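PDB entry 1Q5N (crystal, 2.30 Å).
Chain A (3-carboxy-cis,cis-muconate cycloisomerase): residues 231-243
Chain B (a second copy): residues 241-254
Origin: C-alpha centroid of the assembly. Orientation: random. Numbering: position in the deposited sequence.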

# COMPACT_ATOMS: atom_id res chain seq x y z
N HIS A 231 -3.38 -15.77 19.41
CA HIS A 231 -4.59 -15.20 18.83
C HIS A 231 -4.32 -13.75 18.42
O HIS A 231 -4.79 -13.29 17.38
N GLY A 232 -3.56 -13.04 19.23
CA GLY A 232 -3.28 -11.64 18.96
C GLY A 232 -1.93 -11.32 18.36
O GLY A 232 -1.78 -10.20 17.89
N GLU A 233 -0.97 -12.26 18.37
CA GLU A 233 0.39 -12.00 17.85
C GLU A 233 0.42 -12.68 16.46
O GLU A 233 0.41 -13.92 16.35
N ARG A 234 0.51 -11.88 15.41
CA ARG A 234 0.36 -12.48 14.09
C ARG A 234 1.56 -12.56 13.16
O ARG A 234 1.39 -12.75 11.95
N ASP A 235 2.75 -12.40 13.72
CA ASP A 235 3.96 -12.45 12.92
C ASP A 235 4.05 -13.73 12.07
O ASP A 235 4.55 -13.67 10.96
N ARG A 236 3.54 -14.87 12.52
CA ARG A 236 3.64 -16.07 11.69
C ARG A 236 2.87 -15.99 10.34
O ARG A 236 3.33 -16.53 9.31
N ILE A 237 1.72 -15.31 10.36
CA ILE A 237 0.90 -15.14 9.18
C ILE A 237 1.62 -14.19 8.19
O ILE A 237 1.73 -14.48 6.97
N VAL A 238 2.10 -13.07 8.73
CA VAL A 238 2.75 -12.07 7.93
C VAL A 238 3.99 -12.65 7.31
O VAL A 238 4.29 -12.41 6.13
N GLU A 239 4.70 -13.46 8.10
CA GLU A 239 5.95 -14.04 7.64
C GLU A 239 5.74 -14.91 6.41
O GLU A 239 6.53 -14.82 5.44
N ILE A 240 4.68 -15.71 6.43
CA ILE A 240 4.37 -16.55 5.28
C ILE A 240 4.06 -15.63 4.06
O ILE A 240 4.57 -15.87 2.96
N ALA A 241 3.23 -14.60 4.26
CA ALA A 241 2.90 -13.66 3.15
C ALA A 241 4.17 -12.98 2.63
O ALA A 241 4.33 -12.83 1.43
N SER A 242 5.06 -12.58 3.53
CA SER A 242 6.28 -11.88 3.10
C SER A 242 7.16 -12.70 2.14
O SER A 242 7.78 -12.16 1.23
N VAL A 243 7.21 -14.00 2.34
CA VAL A 243 8.02 -14.87 1.49
C VAL A 243 7.31 -15.06 0.11
O VAL A 243 7.96 -15.04 -0.93
N ALA B 241 13.78 -5.42 4.74
CA ALA B 241 12.60 -4.57 5.04
C ALA B 241 11.47 -5.42 5.64
O ALA B 241 10.82 -5.00 6.58
N SER B 242 11.25 -6.62 5.10
CA SER B 242 10.16 -7.46 5.59
C SER B 242 10.28 -7.83 7.09
O SER B 242 9.28 -7.92 7.80
N VAL B 243 11.50 -8.02 7.56
CA VAL B 243 11.73 -8.36 8.96
C VAL B 243 11.52 -7.11 9.85
O VAL B 243 10.93 -7.19 10.92
N LEU B 244 11.97 -5.94 9.37
CA LEU B 244 11.78 -4.70 10.11
C LEU B 244 10.27 -4.46 10.17
O LEU B 244 9.76 -4.03 11.19
N GLY B 245 9.56 -4.76 9.08
CA GLY B 245 8.13 -4.59 9.05
C GLY B 245 7.43 -5.43 10.13
O GLY B 245 6.49 -4.95 10.77
N ILE B 246 7.86 -6.68 10.34
CA ILE B 246 7.24 -7.52 11.34
C ILE B 246 7.53 -6.98 12.74
O ILE B 246 6.65 -6.97 13.61
N ILE B 247 8.74 -6.48 12.96
CA ILE B 247 9.07 -5.94 14.27
C ILE B 247 8.20 -4.73 14.55
O ILE B 247 7.70 -4.56 15.66
N THR B 248 8.00 -3.88 13.55
CA THR B 248 7.19 -2.70 13.79
C THR B 248 5.76 -3.14 14.07
O THR B 248 5.11 -2.55 14.94
N GLY B 249 5.27 -4.16 13.35
CA GLY B 249 3.92 -4.64 13.63
C GLY B 249 3.80 -5.18 15.08
O GLY B 249 2.77 -4.96 15.72
N ASN B 250 4.83 -5.87 15.60
CA ASN B 250 4.76 -6.39 16.99
C ASN B 250 4.63 -5.25 18.01
O ASN B 250 3.84 -5.35 18.96
N VAL B 251 5.40 -4.17 17.87
CA VAL B 251 5.31 -3.13 18.90
C VAL B 251 4.06 -2.25 18.66
O VAL B 251 3.55 -1.60 19.60
N GLY B 252 3.59 -2.26 17.41
CA GLY B 252 2.36 -1.54 17.07
C GLY B 252 1.24 -2.21 17.88
O GLY B 252 0.42 -1.55 18.49
N LYS B 253 1.22 -3.55 17.88
CA LYS B 253 0.18 -4.27 18.62
C LYS B 253 0.27 -3.97 20.13
O LYS B 253 -0.77 -3.81 20.79
N MET B 254 1.50 -3.87 20.65
CA MET B 254 1.71 -3.56 22.07
C MET B 254 1.22 -2.13 22.38
O MET B 254 0.54 -1.91 23.38

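Packing between two copies of 3-carboxy-cis,cis-muconate cycloisomerase, where helix 235-243 of chain A and the loop before it lie against helix 241-254 of chain B. The helices run nearly antiparallel (158°), their axes 10.4 Å apart at closest approach, and no hydrogen bond links the two stretches. His231(A) (chi1 m) stays out of reach. Gly232(A) has no side chain, and its carbonyl O lies 3.8 Å from CE of Lys253(B). Glu233(A) leaves its CA sideways, but its m, p rotamer brings the carboxylate nearer: OE2 is 3.0 Å from CE of Lys253(B), yet 4.1 Å from NZ of Lys253(B), so the opposite charges sit close without forming a salt bridge. Lys253(B) points toward chain A in a t, m, t, m conformation, and its NZ, like both Glu233(A) carboxylate oxygens, is hydrogen-bonded elsewhere in the structure. Arg234(A), at the N-cap position, leaves its CA sideways, and its m, m, m side chain ends farther from chain B, out of contact. Asp235(A) points in with chi1 p; its CB lies 3.7 Å from CG2 of Ile246(B) and 4.1 Å from OD1 of Asn250(B), while its carboxylate oxygens find partners elsewhere. Arg236(A) points away, and Ile237(A) is out of reach. One turn after Asp235(A), Val238(A) (t) points inward and sets CG1 3.9 Å from CG1 of Ile246(B), an apolar contact. Glu239(A) (t, t) is directed sideways; its CB reaches 4.2 Å from CD1 of Ile246(B). Ile246(B), chi1 m and chi2 t, thus meets three chain A residues and has the largest covered area of either stretch. Ile240(A) and Ala241(A) make no contact. At Ser242(A) the same residue of both copies meets, CB to CB of Ser242(B) at 3.9 Å, both with chi1 p. The Ser242(A) hydroxyl turns back to its own helix, OG donating to O of Glu239(A) at 2.6 Å. Val243(A) (t) points sideways without contact.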

# COMPACT_ATOMS: atom_id res chain seq x y z
CB HIS A 231 -5.70 -15.22 19.88
CG HIS A 231 -6.29 -16.59 20.10
ND1 HIS A 231 -6.92 -16.96 21.26
CD2 HIS A 231 -6.31 -17.68 19.29
CE1 HIS A 231 -7.30 -18.22 21.18
NE2 HIS A 231 -6.94 -18.68 19.99
CB GLU A 233 1.43 -12.58 18.83
CG GLU A 233 1.49 -11.84 20.21
CD GLU A 233 0.16 -11.93 21.01
OE1 GLU A 233 -0.35 -13.06 21.21
OE2 GLU A 233 -0.39 -10.87 21.41
CB ARG A 234 -0.80 -11.76 13.35
CG ARG A 234 -2.00 -11.42 14.22
CD ARG A 234 -2.73 -12.68 14.71
NE ARG A 234 -3.44 -13.38 13.63
CZ ARG A 234 -3.94 -14.62 13.73
NH1 ARG A 234 -3.79 -15.32 14.87
NH2 ARG A 234 -4.60 -15.16 12.73
CB ASP A 235 5.17 -12.35 13.85
CG ASP A 235 5.14 -13.41 14.92
OD1 ASP A 235 4.25 -13.35 15.83
OD2 ASP A 235 5.98 -14.33 14.82
CB ARG A 236 3.18 -17.31 12.47
CG ARG A 236 4.17 -17.78 13.51
CD ARG A 236 3.48 -18.78 14.47
NE ARG A 236 4.36 -19.21 15.57
CZ ARG A 236 4.30 -18.75 16.82
NH1 ARG A 236 3.40 -17.84 17.17
NH2 ARG A 236 5.16 -19.22 17.72
CB ILE A 237 -0.49 -14.52 9.54
CG1 ILE A 237 -1.28 -15.47 10.48
CG2 ILE A 237 -1.30 -14.22 8.28
CD1 ILE A 237 -1.51 -16.85 9.92
CB VAL A 238 3.12 -10.85 8.81
CG1 VAL A 238 3.81 -9.76 7.98
CG2 VAL A 238 1.85 -10.30 9.42
CB GLU A 239 6.64 -14.81 8.77
CG GLU A 239 7.97 -15.43 8.37
CD GLU A 239 8.80 -15.92 9.55
OE1 GLU A 239 8.25 -16.37 10.57
OE2 GLU A 239 10.01 -15.86 9.46
CB ILE A 240 3.16 -17.46 5.57
CG1 ILE A 240 3.55 -18.54 6.59
CG2 ILE A 240 2.67 -18.19 4.29
CD1 ILE A 240 2.30 -19.27 7.16
CB ALA A 241 1.85 -12.56 3.60
CB SER A 242 7.12 -11.41 4.32
OG SER A 242 7.72 -12.50 4.97
CB VAL A 243 8.26 -16.20 2.25
CG1 VAL A 243 8.84 -17.28 1.31
CG2 VAL A 243 9.24 -15.93 3.39
CB ALA B 241 12.06 -3.81 3.75
CB SER B 242 10.01 -8.76 4.75
OG SER B 242 11.09 -9.64 4.98
CB VAL B 243 13.14 -8.98 9.07
CG1 VAL B 243 13.58 -9.11 10.55
CG2 VAL B 243 13.11 -10.38 8.43
CB LEU B 244 12.49 -3.54 9.41
CG LEU B 244 14.02 -3.76 9.37
CD1 LEU B 244 14.64 -2.63 8.50
CD2 LEU B 244 14.65 -3.84 10.82
CB ILE B 246 7.75 -8.96 11.24
CG1 ILE B 246 7.16 -9.62 9.98
CG2 ILE B 246 7.39 -9.75 12.49
CD1 ILE B 246 7.90 -10.92 9.65
CB ILE B 247 10.59 -5.53 14.36
CG1 ILE B 247 11.45 -6.81 14.30
CG2 ILE B 247 10.84 -4.64 15.61
CD1 ILE B 247 12.94 -6.55 13.96
CB THR B 248 7.22 -1.73 12.62
OG1 THR B 248 8.53 -1.19 12.55
CG2 THR B 248 6.20 -0.58 12.79
CB ASN B 250 6.01 -7.22 17.40
CG ASN B 250 6.10 -8.56 16.67
OD1 ASN B 250 5.11 -9.29 16.54
ND2 ASN B 250 7.31 -8.90 16.23
CB VAL B 251 6.63 -2.28 19.03
CG1 VAL B 251 7.79 -3.23 19.40
CG2 VAL B 251 6.96 -1.53 17.73
CB LYS B 253 0.31 -5.80 18.34
CG LYS B 253 -0.77 -6.66 19.04
CD LYS B 253 -0.39 -7.07 20.48
CE LYS B 253 -1.40 -8.07 21.07
NZ LYS B 253 -2.80 -7.52 21.15
CB MET B 254 3.19 -3.72 22.39
CG MET B 254 3.67 -5.17 22.18
SD MET B 254 5.46 -5.20 22.29
CE MET B 254 5.74 -4.68 24.02